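Alginate lyase A1-II' (Sphingomonas sp. A1, PDB 2CWS) is a polysaccharide lyase of family 7 that depolymerises alginate, probably through the concanavalin-like beta-sandwich domain described here. Local coordinates at residues L34-T37 and S38-Y42. Numbering follows the deposited sequence.
Sequences LGYT and SQYFY
Y36 and S38 meet through their hydroxyls: S38 OG donates to Y36 OH at 2.8 Å and in turn accepts from the backbone N of Y40 at 3.0 Å, with an N-H...O angle of 152°. The second bond closes an ST turn, and serine suits it because its short side chain keeps OG close to the backbone, where chi1 69° sets it between its own N and carbonyl carbon. S38 also begins a type I beta turn that ends at F41, closed by F41 N giving to S38 O, while S38 N returns a bond to F41 O. T37 lies beside F41 O: its CA makes a C-H...O contact there, and OG1, 3.2 Å from F41 O, may donate to it, though another acceptor is within reach.

Apolar contact comes from the Y36 ring, whose edge at CD1 lies 3.7 Å from F41 CD2. Phenylalanine suits buried F41, and L17 of strand 15-18 touches both aromatics. With CG anti to the backbone N (chi1 172°), Y36 runs alongside the chain, carrying its hydroxyl forward to S38; tyrosine thus serves both partners. Replacing Y36 by alanine removes ring and hydroxyl alike, which is likely to leave S38 OG without this acceptor and open a gap beside F41 CD2.

Polar bonds thus shape the turn, while aromatic packing holds the loop against strand 15-18 as it enters outermost strand 41-43.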
ATOM      1  N   LEU A  34      10.043  -9.476  15.886  1.00  8.15           N
ATOM      2  CA  LEU A  34      11.207 -10.209  16.356  1.00  8.91           C
ATOM      3  C   LEU A  34      12.420  -9.963  15.452  1.00 12.95           C
ATOM      4  O   LEU A  34      13.461 -10.589  15.683  1.00 19.10           O
ATOM      5  CB  LEU A  34      10.879 -11.726  16.399  1.00  8.60           C
ATOM      6  CG  LEU A  34      10.016 -12.073  17.621  1.00  8.00           C
ATOM      7  CD1 LEU A  34       9.268 -13.385  17.403  1.00  9.64           C
ATOM      8  CD2 LEU A  34      10.859 -12.169  18.875  1.00  9.73           C
ATOM      9  N   GLY A  35      12.315  -9.115  14.445  1.00 10.00           N
ATOM     10  CA  GLY A  35      13.457  -8.658  13.712  1.00 12.32           C
ATOM     11  C   GLY A  35      13.674  -9.323  12.360  1.00  9.36           C
ATOM     12  O   GLY A  35      14.820  -9.308  11.904  1.00 11.49           O
ATOM     13  N   TYR A  36      12.638  -9.848  11.739  1.00  8.34           N
ATOM     14  CA  TYR A  36      12.793 -10.359  10.391  1.00  6.67           C
ATOM     15  C   TYR A  36      13.483  -9.310   9.504  1.00  6.01           C
ATOM     16  O   TYR A  36      13.097  -8.125   9.489  1.00  6.39           O
ATOM     17  CB  TYR A  36      11.357 -10.674   9.837  1.00  7.01           C
ATOM     18  CG  TYR A  36      11.480 -11.010   8.362  1.00  6.58           C
ATOM     19  CD1 TYR A  36      11.229 -10.051   7.376  1.00  6.17           C
ATOM     20  CD2 TYR A  36      11.843 -12.296   7.975  1.00  6.95           C
ATOM     21  CE1 TYR A  36      11.337 -10.314   6.060  1.00  6.29           C
ATOM     22  CE2 TYR A  36      11.988 -12.578   6.589  1.00  7.58           C
ATOM     23  CZ  TYR A  36      11.734 -11.582   5.666  1.00  6.52           C
ATOM     24  OH  TYR A  36      11.850 -11.840   4.318  1.00  7.11           O
ATOM     25  N   THR A  37      14.410  -9.797   8.701  1.00  5.92           N
ATOM     26  CA  THR A  37      15.059  -8.994   7.662  1.00  6.43           C
ATOM     27  C   THR A  37      15.549  -9.926   6.591  1.00  5.80           C
ATOM     28  O   THR A  37      15.868 -11.078   6.851  1.00  7.53           O
ATOM     29  CB  THR A  37      16.195  -8.156   8.289  1.00  7.83           C
ATOM     30  OG1 THR A  37      16.788  -7.298   7.323  1.00  9.19           O
ATOM     31  CG2 THR A  37      17.286  -9.095   8.807  1.00 12.84           C
ATOM     32  N   SER A  38      15.583  -9.437   5.343  1.00  5.76           N
ATOM     33  CA  SER A  38      16.038 -10.230   4.217  1.00  5.86           C
ATOM     34  C   SER A  38      16.390  -9.280   3.069  1.00  5.45           C
ATOM     35  O   SER A  38      16.317  -8.049   3.197  1.00  6.14           O
ATOM     36  CB  SER A  38      14.927 -11.159   3.745  1.00  6.92           C
ATOM     37  OG  SER A  38      13.889 -10.399   3.149  1.00  6.62           O
ATOM     38  N   GLN A  39      16.696  -9.874   1.908  1.00  5.82           N
ATOM     39  CA  GLN A  39      16.969  -9.060   0.723  1.00  5.64           C
ATOM     40  C   GLN A  39      15.752  -8.242   0.304  1.00  4.51           C
ATOM     41  O   GLN A  39      15.909  -7.263  -0.412  1.00  5.21           O
ATOM     42  CB  GLN A  39      17.447  -9.942  -0.466  0.66  6.72           C
ATOM     43  CG  GLN A  39      16.352 -10.874  -0.958  0.66  7.04           C
ATOM     44  CD  GLN A  39      16.870 -11.868  -1.976  0.66  7.60           C
ATOM     45  OE1 GLN A  39      17.605 -11.504  -2.877  0.66 10.42           O
ATOM     46  NE2 GLN A  39      16.459 -13.145  -1.877  0.66  9.38           N
ATOM     47  N   TYR A  40      14.560  -8.663   0.735  1.00  4.34           N
ATOM     48  CA  TYR A  40      13.335  -7.993   0.320  1.00  3.95           C
ATOM     49  C   TYR A  40      12.872  -6.872   1.269  1.00  3.81           C
ATOM     50  O   TYR A  40      11.991  -6.114   0.930  1.00  3.76           O
ATOM     51  CB  TYR A  40      12.196  -9.006   0.267  1.00  4.94           C
ATOM     52  CG  TYR A  40      12.524 -10.184  -0.639  1.00  5.00           C
ATOM     53  CD1 TYR A  40      12.738 -10.043  -1.985  1.00  5.17           C
ATOM     54  CD2 TYR A  40      12.557 -11.497  -0.071  1.00  6.71           C
ATOM     55  CE1 TYR A  40      13.034 -11.143  -2.816  1.00  6.54           C
ATOM     56  CE2 TYR A  40      12.826 -12.572  -0.899  1.00  6.96           C
ATOM     57  CZ  TYR A  40      13.048 -12.383  -2.262  1.00  6.72           C
ATOM     58  OH  TYR A  40      13.318 -13.494  -3.044  1.00  9.96           O
ATOM     59  N   PHE A  41      13.444  -6.852   2.469  1.00  4.10           N
ATOM     60  CA  PHE A  41      12.884  -6.051   3.550  1.00  3.65           C
ATOM     61  C   PHE A  41      13.971  -5.849   4.609  1.00  4.00           C
ATOM     62  O   PHE A  41      14.347  -6.836   5.269  1.00  4.90           O
ATOM     63  CB  PHE A  41      11.699  -6.801   4.124  1.00  4.73           C
ATOM     64  CG  PHE A  41      11.009  -6.099   5.270  1.00  4.16           C
ATOM     65  CD1 PHE A  41      10.063  -5.111   5.008  1.00  4.39           C
ATOM     66  CD2 PHE A  41      11.282  -6.457   6.599  1.00  4.65           C
ATOM     67  CE1 PHE A  41       9.375  -4.496   6.046  1.00  4.92           C
ATOM     68  CE2 PHE A  41      10.578  -5.845   7.642  1.00  4.95           C
ATOM     69  CZ  PHE A  41       9.616  -4.872   7.371  1.00  5.07           C
ATOM     70  N   TYR A  42      14.447  -4.618   4.748  1.00  3.82           N
ATOM     71  CA  TYR A  42      15.594  -4.433   5.632  1.00  4.28           C
ATOM     72  C   TYR A  42      15.654  -2.961   6.043  1.00  4.28           C
ATOM     73  O   TYR A  42      15.018  -2.108   5.462  1.00  4.70           O
ATOM     74  CB  TYR A  42      16.890  -4.843   4.931  1.00  4.66           C
ATOM     75  CG  TYR A  42      17.200  -4.096   3.648  1.00  4.67           C
ATOM     76  CD1 TYR A  42      17.933  -2.934   3.659  1.00  5.40           C
ATOM     77  CD2 TYR A  42      16.774  -4.595   2.431  1.00  5.11           C
ATOM     78  CE1 TYR A  42      18.234  -2.224   2.515  1.00  6.09           C
ATOM     79  CE2 TYR A  42      17.096  -3.927   1.232  1.00  5.59           C
ATOM     80  CZ  TYR A  42      17.816  -2.733   1.287  1.00  6.06           C
ATOM     81  OH  TYR A  42      18.196  -2.076   0.151  1.00  6.86           O
TER